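Local coordinates for poly-beta-1,6-N-acetyl-D-glucosamine export protein (Escherichia coli, PDB 4Y25), which exports the biofilm adhesin poly-beta-1,6-N-acetyl-D-glucosamine across the outer membrane, the piece here being its C-terminal beta-barrel domain, at residues 227-239 / 250-264. Residues are numbered along the deposited sequence; the frame is centred on the assembly and turned at random.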
loop_
_atom_site.group_PDB
_atom_site.type_symbol
_atom_site.label_atom_id
_atom_site.label_comp_id
_atom_site.label_asym_id
_atom_site.label_seq_id
_atom_site.Cartn_x
_atom_site.Cartn_y
_atom_site.Cartn_z
ATOM N N GLU A 227 -11.699 -25.493 -4.188
ATOM C CA GLU A 227 -11.292 -24.373 -3.313
ATOM C C GLU A 227 -9.833 -23.890 -3.412
ATOM O O GLU A 227 -9.398 -23.082 -2.586
ATOM C CB GLU A 227 -11.564 -24.697 -1.833
ATOM C CG GLU A 227 -13.036 -24.847 -1.431
ATOM C CD GLU A 227 -13.741 -26.063 -2.005
ATOM O OE1 GLU A 227 -13.106 -26.858 -2.705
ATOM O OE2 GLU A 227 -14.951 -26.225 -1.752
ATOM N N ASN A 228 -9.074 -24.369 -4.393
ATOM C CA ASN A 228 -7.723 -23.846 -4.616
ATOM C C ASN A 228 -7.469 -23.551 -6.094
ATOM O O ASN A 228 -7.899 -24.305 -6.964
ATOM C CB ASN A 228 -6.664 -24.810 -4.065
ATOM C CG ASN A 228 -7.058 -26.257 -4.210
ATOM O OD1 ASN A 228 -7.788 -26.622 -5.126
ATOM N ND2 ASN A 228 -6.578 -27.094 -3.298
ATOM N N SER A 229 -6.773 -22.449 -6.371
ATOM C CA SER A 229 -6.688 -21.932 -7.736
ATOM C C SER A 229 -5.366 -21.245 -8.077
ATOM O O SER A 229 -4.476 -21.109 -7.235
ATOM C CB SER A 229 -7.835 -20.952 -7.984
ATOM O OG SER A 229 -7.836 -19.924 -7.008
ATOM N N TRP A 230 -5.267 -20.804 -9.328
ATOM C CA TRP A 230 -4.071 -20.155 -9.855
ATOM C C TRP A 230 -4.446 -19.160 -10.947
ATOM O O TRP A 230 -4.981 -19.548 -11.984
ATOM C CB TRP A 230 -3.099 -21.198 -10.410
ATOM C CG TRP A 230 -1.828 -20.623 -10.956
ATOM C CD1 TRP A 230 -1.247 -19.436 -10.612
ATOM C CD2 TRP A 230 -0.982 -21.210 -11.951
ATOM N NE1 TRP A 230 -0.090 -19.250 -11.330
ATOM C CE2 TRP A 230 0.096 -20.326 -12.157
ATOM C CE3 TRP A 230 -1.029 -22.399 -12.684
ATOM C CZ2 TRP A 230 1.117 -20.593 -13.068
ATOM C CZ3 TRP A 230 -0.015 -22.663 -13.586
ATOM C CH2 TRP A 230 1.043 -21.764 -13.771
ATOM N N GLU A 231 -4.167 -17.880 -10.723
ATOM C CA GLU A 231 -4.532 -16.857 -11.701
ATOM C C GLU A 231 -3.363 -15.945 -12.070
ATOM O O GLU A 231 -2.404 -15.809 -11.312
ATOM C CB GLU A 231 -5.692 -16.008 -11.176
ATOM C CG GLU A 231 -5.343 -15.155 -9.967
ATOM C CD GLU A 231 -6.379 -14.081 -9.684
ATOM O OE1 GLU A 231 -7.291 -13.895 -10.518
ATOM O OE2 GLU A 231 -6.282 -13.421 -8.627
ATOM N N GLN A 232 -3.448 -15.324 -13.242
ATOM C CA GLN A 232 -2.474 -14.315 -13.636
ATOM C C GLN A 232 -3.136 -12.946 -13.729
ATOM O O GLN A 232 -4.290 -12.821 -14.144
ATOM C CB GLN A 232 -1.813 -14.667 -14.969
ATOM C CG GLN A 232 -2.762 -14.700 -16.146
ATOM C CD GLN A 232 -2.053 -14.990 -17.447
ATOM O OE1 GLN A 232 -0.831 -15.139 -17.481
ATOM N NE2 GLN A 232 -2.816 -15.074 -18.531
ATOM N N ILE A 233 -2.394 -11.919 -13.341
ATOM C CA ILE A 233 -2.927 -10.569 -13.308
ATOM C C ILE A 233 -2.176 -9.662 -14.271
ATOM O O ILE A 233 -0.966 -9.483 -14.151
ATOM C CB ILE A 233 -2.845 -9.976 -11.894
ATOM C CG1 ILE A 233 -3.461 -10.943 -10.879
ATOM C CG2 ILE A 233 -3.524 -8.618 -11.853
ATOM C CD1 ILE A 233 -2.988 -10.723 -9.459
ATOM N N PHE A 234 -2.896 -9.097 -15.233
ATOM C CA PHE A 234 -2.314 -8.092 -16.110
ATOM C C PHE A 234 -3.002 -6.753 -15.898
ATOM O O PHE A 234 -4.230 -6.672 -15.896
ATOM C CB PHE A 234 -2.416 -8.508 -17.577
ATOM C CG PHE A 234 -1.954 -7.448 -18.531
ATOM C CD1 PHE A 234 -0.632 -7.034 -18.536
ATOM C CD2 PHE A 234 -2.842 -6.856 -19.415
ATOM C CE1 PHE A 234 -0.200 -6.050 -19.411
ATOM C CE2 PHE A 234 -2.416 -5.873 -20.293
ATOM C CZ PHE A 234 -1.093 -5.470 -20.290
ATOM N N SER A 235 -2.205 -5.704 -15.712
ATOM C CA SER A 235 -2.747 -4.365 -15.516
ATOM C C SER A 235 -1.954 -3.345 -16.323
ATOM O O SER A 235 -0.736 -3.468 -16.470
ATOM C CB SER A 235 -2.737 -3.983 -14.034
ATOM O OG SER A 235 -1.414 -3.942 -13.527
ATOM N N ALA A 236 -2.652 -2.342 -16.845
ATOM C CA ALA A 236 -2.023 -1.314 -17.665
ATOM C C ALA A 236 -2.722 0.029 -17.497
ATOM O O ALA A 236 -3.945 0.095 -17.352
ATOM C CB ALA A 236 -2.021 -1.729 -19.127
ATOM N N GLY A 237 -1.938 1.101 -17.521
ATOM C CA GLY A 237 -2.476 2.436 -17.352
ATOM C C GLY A 237 -1.703 3.482 -18.128
ATOM O O GLY A 237 -0.472 3.449 -18.188
ATOM N N VAL A 238 -2.439 4.405 -18.741
ATOM C CA VAL A 238 -1.846 5.549 -19.423
ATOM C C VAL A 238 -2.544 6.818 -18.958
ATOM O O VAL A 238 -3.763 6.940 -19.083
ATOM C CB VAL A 238 -1.957 5.436 -20.955
ATOM C CG1 VAL A 238 -1.348 6.662 -21.617
ATOM C CG2 VAL A 238 -1.280 4.167 -21.455
ATOM N N GLY A 239 -1.776 7.758 -18.417
ATOM C CA GLY A 239 -2.346 8.984 -17.889
ATOM C C GLY A 239 -1.418 10.178 -17.988
ATOM O O GLY A 239 -0.390 10.125 -18.661
ATOM N N VAL A 250 3.409 12.677 -19.611
ATOM C CA VAL A 250 2.583 11.477 -19.649
ATOM C C VAL A 250 2.961 10.472 -18.554
ATOM O O VAL A 250 4.122 10.369 -18.156
ATOM C CB VAL A 250 2.676 10.805 -21.046
ATOM C CG1 VAL A 250 4.105 10.376 -21.342
ATOM C CG2 VAL A 250 1.713 9.630 -21.167
ATOM N N VAL A 251 1.961 9.751 -18.054
ATOM C CA VAL A 251 2.186 8.669 -17.105
ATOM C C VAL A 251 1.802 7.337 -17.733
ATOM O O VAL A 251 0.708 7.187 -18.275
ATOM C CB VAL A 251 1.379 8.867 -15.807
ATOM C CG1 VAL A 251 1.460 7.624 -14.925
ATOM C CG2 VAL A 251 1.880 10.078 -15.061
ATOM N N THR A 252 2.708 6.372 -17.668
ATOM C CA THR A 252 2.416 5.038 -18.164
ATOM C C THR A 252 2.797 4.001 -17.113
ATOM O O THR A 252 3.804 4.145 -16.417
ATOM C CB THR A 252 3.153 4.752 -19.488
ATOM O OG1 THR A 252 2.832 3.431 -19.942
ATOM C CG2 THR A 252 4.654 4.865 -19.302
ATOM N N GLN A 253 1.980 2.963 -16.980
ATOM C CA GLN A 253 2.256 1.934 -15.987
ATOM C C GLN A 253 1.788 0.557 -16.440
ATOM O O GLN A 253 0.723 0.407 -17.041
ATOM C CB GLN A 253 1.612 2.302 -14.648
ATOM C CG GLN A 253 0.119 2.554 -14.716
ATOM C CD GLN A 253 -0.408 3.225 -13.464
ATOM O OE1 GLN A 253 0.352 3.825 -12.702
ATOM N NE2 GLN A 253 -1.715 3.129 -13.246
ATOM N N LEU A 254 2.612 -0.446 -16.151
ATOM C CA LEU A 254 2.320 -1.826 -16.508
ATOM C C LEU A 254 2.613 -2.745 -15.336
ATOM O O LEU A 254 3.553 -2.517 -14.576
ATOM C CB LEU A 254 3.139 -2.265 -17.723
ATOM C CG LEU A 254 2.831 -1.614 -19.071
ATOM C CD1 LEU A 254 3.979 -1.850 -20.040
ATOM C CD2 LEU A 254 1.529 -2.154 -19.637
ATOM N N GLY A 255 1.803 -3.785 -15.196
ATOM C CA GLY A 255 2.021 -4.774 -14.164
ATOM C C GLY A 255 1.677 -6.161 -14.656
ATOM O O GLY A 255 0.721 -6.344 -15.413
ATOM N N TYR A 256 2.476 -7.140 -14.245
ATOM C CA TYR A 256 2.144 -8.537 -14.475
ATOM C C TYR A 256 2.427 -9.352 -13.225
ATOM O O TYR A 256 3.501 -9.242 -12.631
ATOM C CB TYR A 256 2.920 -9.119 -15.654
ATOM C CG TYR A 256 2.609 -10.581 -15.863
ATOM C CD1 TYR A 256 1.475 -10.973 -16.562
ATOM C CD2 TYR A 256 3.429 -11.571 -15.334
ATOM C CE1 TYR A 256 1.176 -12.311 -16.745
ATOM C CE2 TYR A 256 3.139 -12.910 -15.510
ATOM C CZ TYR A 256 2.012 -13.275 -16.215
ATOM O OH TYR A 256 1.722 -14.610 -16.390
ATOM N N GLY A 257 1.465 -10.177 -12.835
ATOM C CA GLY A 257 1.596 -10.962 -11.624
ATOM C C GLY A 257 0.783 -12.238 -11.645
ATOM O O GLY A 257 -0.028 -12.453 -12.546
ATOM N N GLN A 258 1.012 -13.093 -10.654
ATOM C CA GLN A 258 0.252 -14.329 -10.516
ATOM C C GLN A 258 -0.125 -14.598 -9.069
ATOM O O GLN A 258 0.588 -14.200 -8.150
ATOM C CB GLN A 258 1.035 -15.512 -11.075
ATOM C CG GLN A 258 1.093 -15.539 -12.586
ATOM C CD GLN A 258 2.011 -16.617 -13.113
ATOM O OE1 GLN A 258 2.243 -17.634 -12.455
ATOM N NE2 GLN A 258 2.549 -16.397 -14.305
ATOM N N ARG A 259 -1.251 -15.279 -8.883
ATOM C CA ARG A 259 -1.755 -15.615 -7.557
ATOM C C ARG A 259 -1.950 -17.118 -7.400
ATOM O O ARG A 259 -2.400 -17.796 -8.325
ATOM C CB ARG A 259 -3.076 -14.894 -7.288
ATOM C CG ARG A 259 -2.931 -13.460 -6.822
ATOM C CD ARG A 259 -2.701 -13.410 -5.324
ATOM N NE ARG A 259 -2.186 -12.116 -4.893
ATOM C CZ ARG A 259 -1.751 -11.862 -3.664
ATOM N NH1 ARG A 259 -1.770 -12.813 -2.741
ATOM N NH2 ARG A 259 -1.297 -10.655 -3.360
ATOM N N ILE A 260 -1.603 -17.631 -6.223
ATOM C CA ILE A 260 -1.868 -19.021 -5.869
ATOM C C ILE A 260 -2.653 -19.078 -4.564
ATOM O O ILE A 260 -2.264 -18.466 -3.568
ATOM C CB ILE A 260 -0.568 -19.838 -5.720
ATOM C CG1 ILE A 260 -0.063 -20.298 -7.087
ATOM C CG2 ILE A 260 -0.797 -21.061 -4.841
ATOM C CD1 ILE A 260 -0.855 -21.445 -7.670
ATOM N N SER A 261 -3.769 -19.795 -4.579
ATOM C CA SER A 261 -4.537 -20.036 -3.367
ATOM C C SER A 261 -4.630 -21.538 -3.152
ATOM O O SER A 261 -4.985 -22.266 -4.073
ATOM C CB SER A 261 -5.929 -19.411 -3.465
ATOM O OG SER A 261 -6.702 -19.721 -2.320
ATOM N N TRP A 262 -4.298 -22.005 -1.949
ATOM C CA TRP A 262 -4.268 -23.442 -1.691
ATOM C C TRP A 262 -4.876 -23.838 -0.348
ATOM O O TRP A 262 -4.306 -23.561 0.708
ATOM C CB TRP A 262 -2.833 -23.961 -1.765
ATOM C CG TRP A 262 -2.772 -25.417 -2.083
ATOM C CD1 TRP A 262 -2.655 -26.449 -1.196
ATOM C CD2 TRP A 262 -2.844 -26.010 -3.383
ATOM N NE1 TRP A 262 -2.643 -27.648 -1.867
ATOM C CE2 TRP A 262 -2.758 -27.406 -3.211
ATOM C CE3 TRP A 262 -2.969 -25.496 -4.678
ATOM C CZ2 TRP A 262 -2.792 -28.292 -4.286
ATOM C CZ3 TRP A 262 -3.003 -26.377 -5.743
ATOM C CH2 TRP A 262 -2.915 -27.760 -5.541
ATOM N N ASN A 263 -6.032 -24.497 -0.412
ATOM C CA ASN A 263 -6.725 -25.036 0.761
ATOM C C ASN A 263 -7.054 -24.005 1.836
ATOM O O ASN A 263 -7.198 -24.357 3.007
ATOM C CB ASN A 263 -5.898 -26.162 1.388
ATOM C CG ASN A 263 -5.773 -27.370 0.482
ATOM O OD1 ASN A 263 -6.624 -27.608 -0.375
ATOM N ND2 ASN A 263 -4.710 -28.142 0.670
ATOM N N ASP A 264 -7.171 -22.741 1.434
ATOM C CA ASP A 264 -7.441 -21.636 2.356
ATOM C C ASP A 264 -6.384 -21.551 3.459
ATOM O O ASP A 264 -6.628 -20.996 4.529
ATOM C CB ASP A 264 -8.838 -21.775 2.967
ATOM C CG ASP A 264 -9.883 -22.187 1.945
ATOM O OD1 ASP A 264 -9.705 -21.871 0.749
ATOM O OD2 ASP A 264 -10.883 -22.824 2.338
#
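Trp230 and Tyr256 both hold CG anti to the backbone N (chi1 -179° and 178°), and this turns each ring across to the facing strand. Trp230 NE1 donates to Gln258 OE1 at 3.1 Å; the oxygen lies in the indole plane, while NE1 stands above the carbonyl plane of the amide. Tyr256 OH donates to Gln232 OE1 at 2.8 Å, in the plane of that amide; ring and amide planes stand 79° apart. Tyr256 OH also accepts from Gln258 NE2 at 2.9 Å. A polar chain thus runs Trp230, Gln258, Tyr256, Gln232, and Gln232 NE2 carries it on by a weak bond to His220 of strand 208-225. Beside it, Ile260 CD1 packs on Trp230 CG at 3.5 Å. Farther along this face, Leu254 CD2 rests on Ala236 CB at 3.6 Å. At the end of the strands nearest Asn263, Asn228 ND2 sits 3.8 Å above the Trp262 ring, over its centre.

On the other face, Glu231 CG lies alongside Arg259 CB at 3.5 Å. The guanidinium leads away to Asp267 and Asp292, with which it forms salt bridges.

Beneath the side chains, strands 228-243 and 247-262 form an antiparallel hairpin of the closed 16-stranded barrel. Paired backbone hydrogen bonds run from Ser229-Ser261 to Gly239-Val251. The face with Trp230, Phe234, Leu254 and Tyr256 is the barrel's outer surface, which probably meets the membrane; Glu231 and Arg259 face its inside. The outer chain of aromatic and amide groups joins neighbouring strands. Using both oxygen and nitrogen probably helps set how each glutamine amide is turned, less firmly for Gln232, whose bond to His220 is weak.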